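Local coordinates for uncharacterized protein (Kribbella flavida, PDB 5EVH) that is of unknown function but has a SnoaL-like domain of the NTF2 clan, a fold whose curved sheet and helices commonly enclose a ligand-binding or catalytic pocket, at residues A7-A12 and T74-M79; R22-A27 and A49-M54; T82-V87 and T113-A118; A92-T97 and L106-D111. All blocks are in the same frame, centred on the assembly; numbering follows the deposited sequence.

Contact 1. Residues A7-A12 and T74-M79; sequences AALDTA and TTALLM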
loop_
_atom_site.group_PDB
_atom_site.type_symbol
_atom_site.label_atom_id
_atom_site.label_comp_id
_atom_site.label_asym_id
_atom_site.label_seq_id
_atom_site.Cartn_x
_atom_site.Cartn_y
_atom_site.Cartn_z
ATOM N N ALA A 7 -17.505 9.192 -8.014
ATOM C CA ALA A 7 -17.119 8.871 -9.389
ATOM C C ALA A 7 -15.773 8.152 -9.433
ATOM O O ALA A 7 -15.602 7.137 -10.138
ATOM C CB ALA A 7 -17.062 10.158 -10.242
ATOM N N ALA A 8 -14.773 8.683 -8.729
ATOM C CA ALA A 8 -13.451 8.087 -8.883
ATOM C C ALA A 8 -13.423 6.687 -8.298
ATOM O O ALA A 8 -12.742 5.804 -8.823
ATOM C CB ALA A 8 -12.353 8.941 -8.195
ATOM N N LEU A 9 -14.078 6.484 -7.161
ATOM C CA LEU A 9 -14.067 5.141 -6.570
ATOM C C LEU A 9 -14.843 4.154 -7.448
ATOM O O LEU A 9 -14.468 2.983 -7.560
ATOM C CB LEU A 9 -14.705 5.161 -5.145
ATOM C CG LEU A 9 -14.670 3.782 -4.402
ATOM C CD1 LEU A 9 -13.251 3.215 -4.376
ATOM C CD2 LEU A 9 -15.196 3.911 -2.979
ATOM N N ASP A 10 -15.998 4.568 -7.978
ATOM C CA ASP A 10 -16.750 3.683 -8.884
ATOM C C ASP A 10 -15.882 3.238 -10.058
ATOM O O ASP A 10 -15.868 2.053 -10.430
ATOM C CB ASP A 10 -17.980 4.411 -9.428
ATOM C CG ASP A 10 -19.079 4.605 -8.370
ATOM O OD1 ASP A 10 -19.050 3.919 -7.302
ATOM O OD2 ASP A 10 -19.990 5.417 -8.655
ATOM N N THR A 11 -15.112 4.183 -10.642
ATOM C CA THR A 11 -14.215 3.821 -11.743
ATOM C C THR A 11 -13.109 2.866 -11.281
ATOM O O THR A 11 -12.801 1.852 -11.949
ATOM C CB THR A 11 -13.614 5.099 -12.330
ATOM O OG1 THR A 11 -14.674 5.812 -12.981
ATOM C CG2 THR A 11 -12.515 4.791 -13.318
ATOM N N ALA A 12 -12.478 3.192 -10.142
ATOM C CA ALA A 12 -11.426 2.354 -9.591
ATOM C C ALA A 12 -11.912 0.931 -9.369
ATOM O O ALA A 12 -11.206 -0.026 -9.702
ATOM C CB ALA A 12 -10.939 2.977 -8.257
ATOM N N THR A 74 -12.401 12.890 -7.601
ATOM C CA THR A 74 -11.330 12.694 -8.567
ATOM C C THR A 74 -10.239 11.727 -8.129
ATOM O O THR A 74 -9.351 11.428 -8.946
ATOM C CB THR A 74 -10.677 14.036 -8.916
ATOM O OG1 THR A 74 -10.112 14.606 -7.731
ATOM C CG2 THR A 74 -11.724 15.012 -9.592
ATOM N N THR A 75 -10.228 11.271 -6.879
ATOM C CA THR A 75 -9.194 10.313 -6.481
ATOM C C THR A 75 -9.827 9.202 -5.688
ATOM O O THR A 75 -10.903 9.367 -5.087
ATOM C CB THR A 75 -8.066 10.910 -5.613
ATOM O OG1 THR A 75 -8.609 11.378 -4.384
ATOM C CG2 THR A 75 -7.296 12.044 -6.361
ATOM N N ALA A 76 -9.119 8.068 -5.658
ATOM C CA ALA A 76 -9.576 6.916 -4.934
ATOM C C ALA A 76 -8.358 6.247 -4.328
ATOM O O ALA A 76 -7.235 6.328 -4.856
ATOM C CB ALA A 76 -10.363 5.925 -5.851
ATOM N N LEU A 77 -8.607 5.522 -3.250
ATOM C CA LEU A 77 -7.556 4.816 -2.552
ATOM C C LEU A 77 -8.122 3.447 -2.181
ATOM O O LEU A 77 -9.203 3.350 -1.571
ATOM C CB LEU A 77 -7.139 5.636 -1.298
ATOM C CG LEU A 77 -5.902 5.151 -0.557
ATOM C CD1 LEU A 77 -4.633 5.227 -1.485
ATOM C CD2 LEU A 77 -5.677 6.035 0.724
ATOM N N LEU A 78 -7.423 2.388 -2.552
ATOM C CA LEU A 78 -7.941 1.082 -2.160
ATOM C C LEU A 78 -6.820 0.128 -1.804
ATOM O O LEU A 78 -5.652 0.315 -2.190
ATOM C CB LEU A 78 -8.773 0.448 -3.227
ATOM C CG LEU A 78 -8.332 0.521 -4.635
ATOM C CD1 LEU A 78 -7.947 -0.873 -4.901
ATOM C CD2 LEU A 78 -9.591 0.779 -5.366
HETATM N N MSE A 79 -7.197 -0.854 -0.991
HETATM C CA MSE A 79 -6.223 -1.880 -0.571
HETATM C C MSE A 79 -6.943 -3.219 -0.741
HETATM O O MSE A 79 -8.138 -3.348 -0.372
HETATM C CB MSE A 79 -5.808 -1.665 0.859
HETATM C CG MSE A 79 -4.818 -2.807 1.282
HETATM SE SE MSE A 79 -4.220 -2.644 3.154
HETATM C CE MSE A 79 -3.078 -0.990 2.983
#
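The first helix of the SnoaL-like, NTF2-type fold lies on the curved sheet here, A8, L9 and A12 meeting A76 and L78 of the strand that begins at T75. Over these short segments the helix and strand axes approach to 6.6 Å, with 50° between their N-to-C directions, a close approach made possible by the small side chains that face each other. A76 is the pivot: its CB is 3.8 Å from A12 CB, and it also sits under the first turn, 3.8 Å from A8 O, the carbonyl that accepts the helical bond from A12 N. L9 flanks the same methyl, its CD1 lying 4.2 Å from A76 CB. One turn before A12, A8 CB presses on the backbone itself where the strand starts, 3.4 Å from T75 N. Further along the strand, L78 CD2 touches A12 CB at 3.9 Å. No hydrogen bond crosses between the segments, and the contact is made mainly by methyl groups meeting one another, with A8 CB against the T74-T75 backbone. A8 and A12 also reach V98 and L96 of strand 92-99, whereas L9 and L78 both touch A69 of strand 61-71, which puts the start of helix 7-20 over three adjacent strands. The other face of strand 75-84 turns to the second subunit, where L77 packs on S68 of that chain.

Contact 2. Residues R22-A27 and A49-M54; sequences RDFDTA and AFRAFM
R51 and D25 form a salt bridge in which one carboxylate oxygen takes both terminal nitrogens. R51 NH1 donates to D25 OD1 at 3.1 Å with an N-H...O angle of 156°, and the oxygen lies at the guanidinium edge, in its plane; the second bond, from R51 NH2 to D25 OD1 at 3.4 Å, is weak. The carboxylate is turned 70° from the guanidinium, which fits a grip by a single oxygen. R51 NE is engaged by E55, one turn on in its own helix, so the positive group is held between two acids. R51 reaches D25 on an extended chain, its CG anti to the backbone N (chi1 174°), and one face of the guanidinium rests on F24 CB, 3.4 Å from R51 NH2. An alanine in place of R51 would probably leave D25 and E55 without their shared cation and open a gap beside F24. The R51-D25 bridge fastens the short helix 24-28 to helix 47-58 within the SnoaL-like domain; helix 24-28 starts just after D23, the N-cap residue, whose OD1 accepts from T26 OG1. Deeper in, the selenomethionine M54, in one of its two modelled conformers, slides past F24 in the opposite direction, a Met-aromatic contact with SE 3.6 Å from F24 CD1 and oblique to the ring. The M54 chain, bent at chi2 and chi3, carries CE across toward A27 CB, though the closeness of that approach is doubtful. Helix 7-20 closes this inner side, with A18 against A27 and Y15 against M54, while W19 NE1 donates to M54 O.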
loop_
_atom_site.group_PDB
_atom_site.type_symbol
_atom_site.label_atom_id
_atom_site.label_comp_id
_atom_site.label_asym_id
_atom_site.label_seq_id
_atom_site.Cartn_x
_atom_site.Cartn_y
_atom_site.Cartn_z
ATOM N N ARG A 22 -9.800 -10.793 -15.382
ATOM C CA ARG A 22 -9.069 -11.067 -16.647
ATOM C C ARG A 22 -9.878 -10.675 -17.874
ATOM O O ARG A 22 -9.711 -11.233 -18.974
ATOM C CB ARG A 22 -8.650 -12.530 -16.746
ATOM C CG ARG A 22 -7.825 -12.945 -15.551
ATOM C CD ARG A 22 -7.111 -14.237 -15.786
ATOM N NE ARG A 22 -6.458 -14.622 -14.532
ATOM C CZ ARG A 22 -5.655 -15.672 -14.450
ATOM N NH1 ARG A 22 -5.420 -16.387 -15.560
ATOM N NH2 ARG A 22 -5.065 -15.988 -13.289
ATOM N N ASP A 23 -10.723 -9.680 -17.669
ATOM C CA ASP A 23 -11.508 -9.047 -18.700
ATOM C C ASP A 23 -10.789 -7.741 -19.042
ATOM O O ASP A 23 -11.221 -6.644 -18.679
ATOM C CB ASP A 23 -12.905 -8.883 -18.143
ATOM C CG ASP A 23 -13.878 -8.188 -19.074
ATOM O OD1 ASP A 23 -13.589 -7.952 -20.266
ATOM O OD2 ASP A 23 -14.972 -7.874 -18.533
ATOM N N PHE A 24 -9.657 -7.853 -19.788
ATOM C CA PHE A 24 -8.732 -6.723 -19.885
ATOM C C PHE A 24 -9.201 -5.642 -20.817
ATOM O O PHE A 24 -8.895 -4.467 -20.594
ATOM C CB PHE A 24 -7.380 -7.175 -20.408
ATOM C CG PHE A 24 -6.825 -8.221 -19.620
ATOM C CD1 PHE A 24 -6.531 -7.960 -18.305
ATOM C CD2 PHE A 24 -6.604 -9.501 -20.176
ATOM C CE1 PHE A 24 -6.029 -8.994 -17.529
ATOM C CE2 PHE A 24 -6.073 -10.560 -19.424
ATOM C CZ PHE A 24 -5.796 -10.326 -18.088
ATOM N N ASP A 25 -9.803 -6.019 -21.934
ATOM C CA ASP A 25 -10.356 -4.997 -22.796
ATOM C C ASP A 25 -11.310 -4.126 -22.013
ATOM O O ASP A 25 -11.308 -2.901 -22.183
ATOM C CB ASP A 25 -11.058 -5.632 -23.982
ATOM C CG ASP A 25 -10.056 -6.262 -24.983
ATOM O OD1 ASP A 25 -8.816 -6.058 -24.815
ATOM O OD2 ASP A 25 -10.537 -6.939 -25.920
ATOM N N THR A 26 -12.070 -4.732 -21.077
ATOM C CA THR A 26 -12.998 -3.934 -20.274
ATOM C C THR A 26 -12.242 -3.065 -19.284
ATOM O O THR A 26 -12.543 -1.867 -19.146
ATOM C CB THR A 26 -13.993 -4.851 -19.546
ATOM O OG1 THR A 26 -14.703 -5.593 -20.561
ATOM C CG2 THR A 26 -15.008 -4.039 -18.679
ATOM N N ALA A 27 -11.234 -3.632 -18.609
ATOM C CA ALA A 27 -10.443 -2.849 -17.657
ATOM C C ALA A 27 -9.792 -1.653 -18.330
ATOM O O ALA A 27 -9.798 -0.541 -17.771
ATOM C CB ALA A 27 -9.370 -3.741 -16.997
ATOM N N ALA A 49 2.265 0.580 -22.466
ATOM C CA ALA A 49 3.167 0.074 -21.434
ATOM C C ALA A 49 2.371 -0.356 -20.197
ATOM O O ALA A 49 2.718 -1.342 -19.526
ATOM C CB ALA A 49 4.200 1.141 -21.066
ATOM N N PHE A 50 1.308 0.373 -19.866
ATOM C CA PHE A 50 0.561 -0.028 -18.676
ATOM C C PHE A 50 -0.031 -1.429 -18.879
ATOM O O PHE A 50 0.037 -2.292 -17.995
ATOM C CB PHE A 50 -0.548 0.997 -18.371
ATOM C CG PHE A 50 -1.298 0.690 -17.122
ATOM C CD1 PHE A 50 -0.687 0.858 -15.878
ATOM C CD2 PHE A 50 -2.616 0.201 -17.177
ATOM C CE1 PHE A 50 -1.372 0.542 -14.691
ATOM C CE2 PHE A 50 -3.287 -0.127 -16.027
ATOM C CZ PHE A 50 -2.706 0.044 -14.760
ATOM N N ARG A 51 -0.645 -1.651 -20.037
ATOM C CA ARG A 51 -1.225 -2.954 -20.335
ATOM C C ARG A 51 -0.178 -4.058 -20.267
ATOM O O ARG A 51 -0.418 -5.124 -19.683
ATOM C CB ARG A 51 -1.887 -2.900 -21.701
ATOM C CG ARG A 51 -2.390 -4.234 -22.144
ATOM C CD ARG A 51 -3.564 -4.118 -23.084
ATOM N NE ARG A 51 -4.193 -5.438 -23.063
ATOM C CZ ARG A 51 -5.399 -5.704 -23.516
ATOM N NH1 ARG A 51 -6.109 -4.708 -24.013
ATOM N NH2 ARG A 51 -5.874 -6.957 -23.452
ATOM N N ALA A 52 1.009 -3.807 -20.822
ATOM C CA ALA A 52 2.060 -4.804 -20.774
ATOM C C ALA A 52 2.476 -5.131 -19.343
ATOM O O ALA A 52 3.004 -6.211 -19.113
ATOM C CB ALA A 52 3.273 -4.336 -21.621
ATOM N N PHE A 53 2.249 -4.237 -18.369
ATOM C CA PHE A 53 2.540 -4.502 -16.953
ATOM C C PHE A 53 1.351 -5.183 -16.254
ATOM O O PHE A 53 1.522 -6.195 -15.562
ATOM C CB PHE A 53 2.935 -3.178 -16.263
ATOM C CG PHE A 53 2.758 -3.167 -14.777
ATOM C CD1 PHE A 53 3.624 -3.828 -13.958
ATOM C CD2 PHE A 53 1.735 -2.447 -14.195
ATOM C CE1 PHE A 53 3.435 -3.820 -12.551
ATOM C CE2 PHE A 53 1.558 -2.418 -12.804
ATOM C CZ PHE A 53 2.417 -3.098 -11.992
HETATM N N MSE A 54 0.135 -4.651 -16.445
HETATM C CA MSE A 54 -1.050 -5.106 -15.673
HETATM C C MSE A 54 -1.466 -6.501 -16.111
HETATM O O MSE A 54 -1.805 -7.360 -15.280
HETATM C CB MSE A 54 -2.273 -4.129 -15.783
HETATM C CG MSE A 54 -2.892 -3.882 -17.181
HETATM SE SE MSE A 54 -4.428 -5.021 -17.871
HETATM C CE MSE A 54 -5.950 -4.002 -17.151
#

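Contact 3. Residues T82-V87 and T113-A118; sequences TETVPV and TPFEQA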
loop_
_atom_site.group_PDB
_atom_site.type_symbol
_atom_site.label_atom_id
_atom_site.label_comp_id
_atom_site.label_asym_id
_atom_site.label_seq_id
_atom_site.Cartn_x
_atom_site.Cartn_y
_atom_site.Cartn_z
ATOM N N THR A 82 -4.345 -10.259 -2.537
ATOM C CA THR A 82 -4.360 -11.151 -3.700
ATOM C C THR A 82 -3.786 -12.498 -3.289
ATOM O O THR A 82 -2.982 -12.584 -2.349
ATOM C CB THR A 82 -3.542 -10.622 -4.933
ATOM O OG1 THR A 82 -2.123 -10.757 -4.718
ATOM C CG2 THR A 82 -3.852 -9.123 -5.280
ATOM N N GLU A 83 -4.206 -13.559 -4.002
ATOM C CA GLU A 83 -3.614 -14.885 -3.860
ATOM C C GLU A 83 -2.858 -15.178 -5.154
ATOM O O GLU A 83 -3.385 -14.880 -6.227
ATOM C CB GLU A 83 -4.700 -15.923 -3.667
ATOM C CG GLU A 83 -5.562 -15.552 -2.413
ATOM C CD GLU A 83 -6.909 -16.333 -2.437
ATOM O OE1 GLU A 83 -6.903 -17.611 -2.526
ATOM O OE2 GLU A 83 -7.952 -15.624 -2.396
ATOM N N THR A 84 -1.686 -15.844 -5.064
ATOM C CA THR A 84 -0.940 -16.319 -6.240
ATOM C C THR A 84 -0.428 -17.720 -5.929
ATOM O O THR A 84 -0.483 -18.170 -4.775
ATOM C CB THR A 84 0.262 -15.371 -6.590
ATOM O OG1 THR A 84 1.288 -15.531 -5.607
ATOM C CG2 THR A 84 -0.182 -13.874 -6.598
ATOM N N VAL A 85 0.072 -18.431 -6.962
ATOM C CA VAL A 85 0.668 -19.753 -6.722
ATOM C C VAL A 85 1.915 -19.671 -5.851
ATOM O O VAL A 85 1.959 -20.364 -4.814
ATOM C CB VAL A 85 0.888 -20.504 -8.048
ATOM C CG1 VAL A 85 1.755 -21.790 -7.789
ATOM C CG2 VAL A 85 -0.484 -20.928 -8.571
ATOM N N PRO A 86 2.929 -18.844 -6.171
ATOM C CA PRO A 86 4.141 -18.835 -5.336
ATOM C C PRO A 86 3.962 -18.141 -4.012
ATOM O O PRO A 86 4.623 -18.523 -3.032
ATOM C CB PRO A 86 5.172 -18.105 -6.213
ATOM C CG PRO A 86 4.358 -17.230 -7.143
ATOM C CD PRO A 86 3.070 -18.003 -7.393
ATOM N N VAL A 87 3.050 -17.181 -3.932
ATOM C CA VAL A 87 2.903 -16.376 -2.732
ATOM C C VAL A 87 1.437 -16.419 -2.321
ATOM O O VAL A 87 0.604 -15.817 -3.007
ATOM C CB VAL A 87 3.381 -14.932 -2.994
ATOM C CG1 VAL A 87 3.188 -14.075 -1.729
ATOM C CG2 VAL A 87 4.902 -14.945 -3.547
ATOM N N THR A 113 9.383 -8.743 -2.230
ATOM C CA THR A 113 10.321 -9.694 -1.636
ATOM C C THR A 113 9.828 -11.130 -1.718
ATOM O O THR A 113 10.607 -12.003 -2.153
ATOM C CB THR A 113 10.652 -9.261 -0.199
ATOM O OG1 THR A 113 11.306 -7.990 -0.268
ATOM C CG2 THR A 113 11.605 -10.249 0.500
ATOM N N PRO A 114 8.584 -11.445 -1.353
ATOM C CA PRO A 114 8.164 -12.847 -1.349
ATOM C C PRO A 114 8.291 -13.488 -2.709
ATOM O O PRO A 114 8.617 -14.685 -2.802
ATOM C CB PRO A 114 6.677 -12.767 -0.899
ATOM C CG PRO A 114 6.620 -11.543 -0.073
ATOM C CD PRO A 114 7.524 -10.568 -0.828
ATOM N N PHE A 115 8.033 -12.725 -3.776
ATOM C CA PHE A 115 8.145 -13.273 -5.122
ATOM C C PHE A 115 9.600 -13.582 -5.448
ATOM O O PHE A 115 9.942 -14.705 -5.856
ATOM C CB PHE A 115 7.532 -12.309 -6.128
ATOM C CG PHE A 115 6.047 -12.101 -5.938
ATOM C CD1 PHE A 115 5.116 -12.979 -6.561
ATOM C CD2 PHE A 115 5.561 -11.094 -5.105
ATOM C CE1 PHE A 115 3.741 -12.808 -6.407
ATOM C CE2 PHE A 115 4.199 -10.897 -4.957
ATOM C CZ PHE A 115 3.260 -11.775 -5.582
ATOM N N GLU A 116 10.477 -12.613 -5.204
ATOM C CA GLU A 116 11.900 -12.823 -5.444
ATOM C C GLU A 116 12.433 -14.010 -4.637
ATOM O O GLU A 116 13.218 -14.819 -5.151
ATOM C CB GLU A 116 12.615 -11.511 -5.103
ATOM C CG GLU A 116 14.129 -11.517 -5.293
ATOM C CD GLU A 116 14.708 -10.125 -4.953
ATOM O OE1 GLU A 116 13.883 -9.155 -4.896
ATOM O OE2 GLU A 116 15.951 -10.008 -4.715
ATOM N N GLN A 117 11.999 -14.157 -3.378
ATOM C CA GLN A 117 12.432 -15.293 -2.559
ATOM C C GLN A 117 11.940 -16.613 -3.139
ATOM O O GLN A 117 12.700 -17.588 -3.250
ATOM C CB GLN A 117 11.918 -15.149 -1.126
ATOM C CG GLN A 117 12.749 -14.167 -0.352
ATOM C CD GLN A 117 12.146 -13.760 0.961
ATOM O OE1 GLN A 117 10.961 -14.021 1.258
ATOM N NE2 GLN A 117 12.952 -13.061 1.760
ATOM N N ALA A 118 10.658 -16.674 -3.490
ATOM C CA ALA A 118 10.145 -17.877 -4.135
ATOM C C ALA A 118 10.910 -18.177 -5.428
ATOM O O ALA A 118 11.221 -19.339 -5.717
ATOM C CB ALA A 118 8.634 -17.725 -4.396
#
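The phenyl ring of F115 carries V87 on one face: CG2 stands 3.7 Å from the ring centroid and 16° off the normal, a CH-pi contact slightly offset toward the CD1 side. T84 and P86 approach this ring obliquely. The F115 ring belongs to the C-terminal helix 113-124, which packs here on the turn that follows strand 75-84 of the NTF2-like sheet. V87 and F115 cross at about a right angle; with V87 CG1 anti to the backbone N (chi1 179°), CG2 lies over the ring and also reaches P114, while V87 CG1 is 3.8 Å from P114 CB. One turn further along the helix, A118 CB meets P86 CB at 3.9 Å. T84 and F115 point toward each other tip to tip, the hydroxyl oxygen T84 OG1 lying 3.8 Å from F115 CE1. I60 touches both T84 and F115, and A90 also packs on F115; a bound glycerol, probably from the crystallisation liquor, lies about 4 Å from the phenyl side chain. An alanine at T84, lacking OG1 and CG2, would probably leave the turn freer to shift and open a gap at the tip of the F115 ring. Within the turn, V87 O has two donors from one residue, both on the same face of its plane: T84 N lies 3.1 Å from V87 O, and T84 OG1 lies 2.7 Å from V87 O with a C=O...donor angle of 115°.

Contact 4. Residues A92-T97 and L106-D111; sequences AAEHLT and LRIIFD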
loop_
_atom_site.group_PDB
_atom_site.type_symbol
_atom_site.label_atom_id
_atom_site.label_comp_id
_atom_site.label_asym_id
_atom_site.label_seq_id
_atom_site.Cartn_x
_atom_site.Cartn_y
_atom_site.Cartn_z
ATOM N N ALA A 92 -1.954 -5.464 -2.000
ATOM C CA ALA A 92 -1.490 -4.284 -2.716
ATOM C C ALA A 92 -2.354 -3.084 -2.334
ATOM O O ALA A 92 -3.516 -3.238 -1.946
ATOM C CB ALA A 92 -1.508 -4.466 -4.251
ATOM N N ALA A 93 -1.798 -1.884 -2.451
ATOM C CA ALA A 93 -2.620 -0.685 -2.281
ATOM C C ALA A 93 -2.441 0.203 -3.508
ATOM O O ALA A 93 -1.332 0.256 -4.083
ATOM C CB ALA A 93 -2.180 0.110 -1.012
ATOM N N GLU A 94 -3.525 0.900 -3.920
ATOM C CA GLU A 94 -3.485 1.717 -5.113
ATOM C C GLU A 94 -4.080 3.067 -4.814
ATOM O O GLU A 94 -5.163 3.158 -4.196
ATOM C CB GLU A 94 -4.290 1.113 -6.340
ATOM C CG GLU A 94 -3.694 -0.185 -6.792
ATOM C CD GLU A 94 -4.540 -0.850 -7.897
ATOM O OE1 GLU A 94 -5.575 -0.255 -8.209
ATOM O OE2 GLU A 94 -4.160 -1.935 -8.433
ATOM N N HIS A 95 -3.411 4.113 -5.327
ATOM C CA HIS A 95 -3.921 5.462 -5.247
ATOM C C HIS A 95 -4.202 5.876 -6.689
ATOM O O HIS A 95 -3.273 5.879 -7.512
ATOM C CB HIS A 95 -2.898 6.394 -4.603
ATOM C CG HIS A 95 -3.318 7.842 -4.628
ATOM N ND1 HIS A 95 -2.420 8.875 -4.820
ATOM C CD2 HIS A 95 -4.533 8.437 -4.430
ATOM C CE1 HIS A 95 -3.059 10.042 -4.767
ATOM N NE2 HIS A 95 -4.350 9.803 -4.560
ATOM N N LEU A 96 -5.458 6.189 -7.016
ATOM C CA LEU A 96 -5.855 6.449 -8.408
ATOM C C LEU A 96 -6.344 7.881 -8.547
ATOM O O LEU A 96 -7.067 8.392 -7.685
ATOM C CB LEU A 96 -6.998 5.521 -8.862
ATOM C CG LEU A 96 -6.673 4.029 -8.760
ATOM C CD1 LEU A 96 -7.075 3.540 -7.378
ATOM C CD2 LEU A 96 -7.388 3.263 -9.863
ATOM N N THR A 97 -5.987 8.510 -9.655
ATOM C CA THR A 97 -6.581 9.781 -10.052
ATOM C C THR A 97 -7.433 9.524 -11.268
ATOM O O THR A 97 -6.974 8.886 -12.222
ATOM C CB THR A 97 -5.473 10.798 -10.421
ATOM O OG1 THR A 97 -4.603 10.899 -9.288
ATOM C CG2 THR A 97 -6.028 12.134 -10.803
ATOM N N LEU A 106 -1.808 6.345 -11.407
ATOM C CA LEU A 106 -2.013 5.153 -10.594
ATOM C C LEU A 106 -0.703 4.901 -9.876
ATOM O O LEU A 106 0.317 4.702 -10.548
ATOM C CB LEU A 106 -2.397 3.954 -11.466
ATOM C CG LEU A 106 -2.916 2.749 -10.641
ATOM C CD1 LEU A 106 -3.778 1.886 -11.595
ATOM C CD2 LEU A 106 -1.867 1.907 -10.111
ATOM N N ARG A 107 -0.705 4.961 -8.532
ATOM C CA ARG A 107 0.476 4.556 -7.771
ATOM C C ARG A 107 0.126 3.261 -7.049
ATOM O O ARG A 107 -0.841 3.221 -6.272
ATOM C CB ARG A 107 0.953 5.633 -6.787
ATOM C CG ARG A 107 2.145 5.103 -5.941
ATOM C CD ARG A 107 2.847 6.227 -5.051
ATOM N NE ARG A 107 2.948 7.596 -5.636
ATOM C CZ ARG A 107 4.021 8.061 -6.283
ATOM N NH1 ARG A 107 4.019 9.304 -6.740
ATOM N NH2 ARG A 107 5.107 7.293 -6.483
ATOM N N ILE A 108 0.914 2.214 -7.276
ATOM C CA ILE A 108 0.600 0.922 -6.652
ATOM C C ILE A 108 1.763 0.458 -5.786
ATOM O O ILE A 108 2.929 0.640 -6.145
ATOM C CB ILE A 108 0.204 -0.145 -7.691
ATOM C CG1 ILE A 108 0.060 -1.528 -7.014
ATOM C CG2 ILE A 108 1.234 -0.285 -8.837
ATOM C CD1 ILE A 108 -0.674 -2.519 -7.942
ATOM N N ILE A 109 1.447 -0.053 -4.585
ATOM C CA ILE A 109 2.481 -0.498 -3.630
ATOM C C ILE A 109 2.212 -1.961 -3.321
ATOM O O ILE A 109 1.099 -2.309 -2.934
ATOM C CB ILE A 109 2.439 0.318 -2.320
ATOM C CG1 ILE A 109 2.567 1.807 -2.641
ATOM C CG2 ILE A 109 3.596 -0.183 -1.430
ATOM C CD1 ILE A 109 2.488 2.720 -1.335
ATOM N N PHE A 110 3.233 -2.805 -3.458
ATOM C CA PHE A 110 3.184 -4.146 -2.909
ATOM C C PHE A 110 4.619 -4.599 -2.672
ATOM O O PHE A 110 5.586 -3.994 -3.172
ATOM C CB PHE A 110 2.472 -5.135 -3.835
ATOM C CG PHE A 110 3.055 -5.200 -5.213
ATOM C CD1 PHE A 110 2.530 -4.394 -6.230
ATOM C CD2 PHE A 110 4.112 -6.050 -5.492
ATOM C CE1 PHE A 110 3.087 -4.466 -7.559
ATOM C CE2 PHE A 110 4.686 -6.135 -6.789
ATOM C CZ PHE A 110 4.187 -5.329 -7.811
ATOM N N ASP A 111 4.761 -5.639 -1.873
ATOM C CA ASP A 111 6.082 -6.091 -1.434
ATOM C C ASP A 111 6.544 -7.132 -2.453
ATOM O O ASP A 111 5.912 -8.196 -2.594
ATOM C CB ASP A 111 5.989 -6.700 -0.042
ATOM C CG ASP A 111 7.334 -7.189 0.482
ATOM O OD1 ASP A 111 8.403 -6.801 -0.100
ATOM O OD2 ASP A 111 7.345 -7.941 1.502
HETATM O O HOH W 1 0.346 9.112 -5.686
#
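Backbone bonds join A93 to I109 and H95 to R107, each a hydrogen-bonded antiparallel pair with N-H...O bonds in both directions; the shortest is I109 N to A93 O at 2.8 Å. Between and beyond them, E94 with I108 and L96 with L106 are non-hydrogen-bonded pairs, and CA-H...O contacts supplement the ladder, as from E94 CA to R107 O at 3.3 Å. Apolar contacts gather on the face of E94, L96, L106 and I108. E94 and I108 lie side by side and point the same way, I108 CD1 coming within 3.6 Å of E94 OE2; the acid is buried, but OE2 is hydrogen-bonded to Y80 OH, so this oxygen has a polar mate among hydrocarbon. L96 CD2 meets L106 CD1 at 4.2 Å. At the other end of the pairing, A92 CB lies 4.1 Å from F110 CB. On the H95 and R107 face the polar link is a water, 2.9 Å from H95 ND1 and accepting from R107 NE at 3.0 Å; it lies in the plane of both the imidazole and the guanidinium. Helix 47-58 covers the E94 face, with F50 on L106 and F57 on I108, while A93, H95 and R107 pack against the second subunit. This hairpin, strands 92-99 and 102-109, lies in the middle of the curved sheet characteristic of the NTF2-like fold, with helices on one face and, here, the dimer partner on the other.

How the contacts relate
From the N terminus, helix 7-20 comes first, and contact 1 closes a long loop by bringing its start onto strand 75-84. Contact 2 falls within that loop, fastening helix 24-28 to helix 47-58; their centres are about 17 Å apart and the two contacts do not touch. Strand 75-84 then runs on to contact 3, whose loop ends at helix 113-124 and encloses contact 4. The centres of contacts 1 and 3 are about 26 Å apart, on opposite sides of the chain's centre. Contact 4 closes the short hairpin between strands 92-99 and 102-109; strand 92-99 pairs with strand 75-84 beside contact 1, and the hairpin touches contact 2 through helix 47-58.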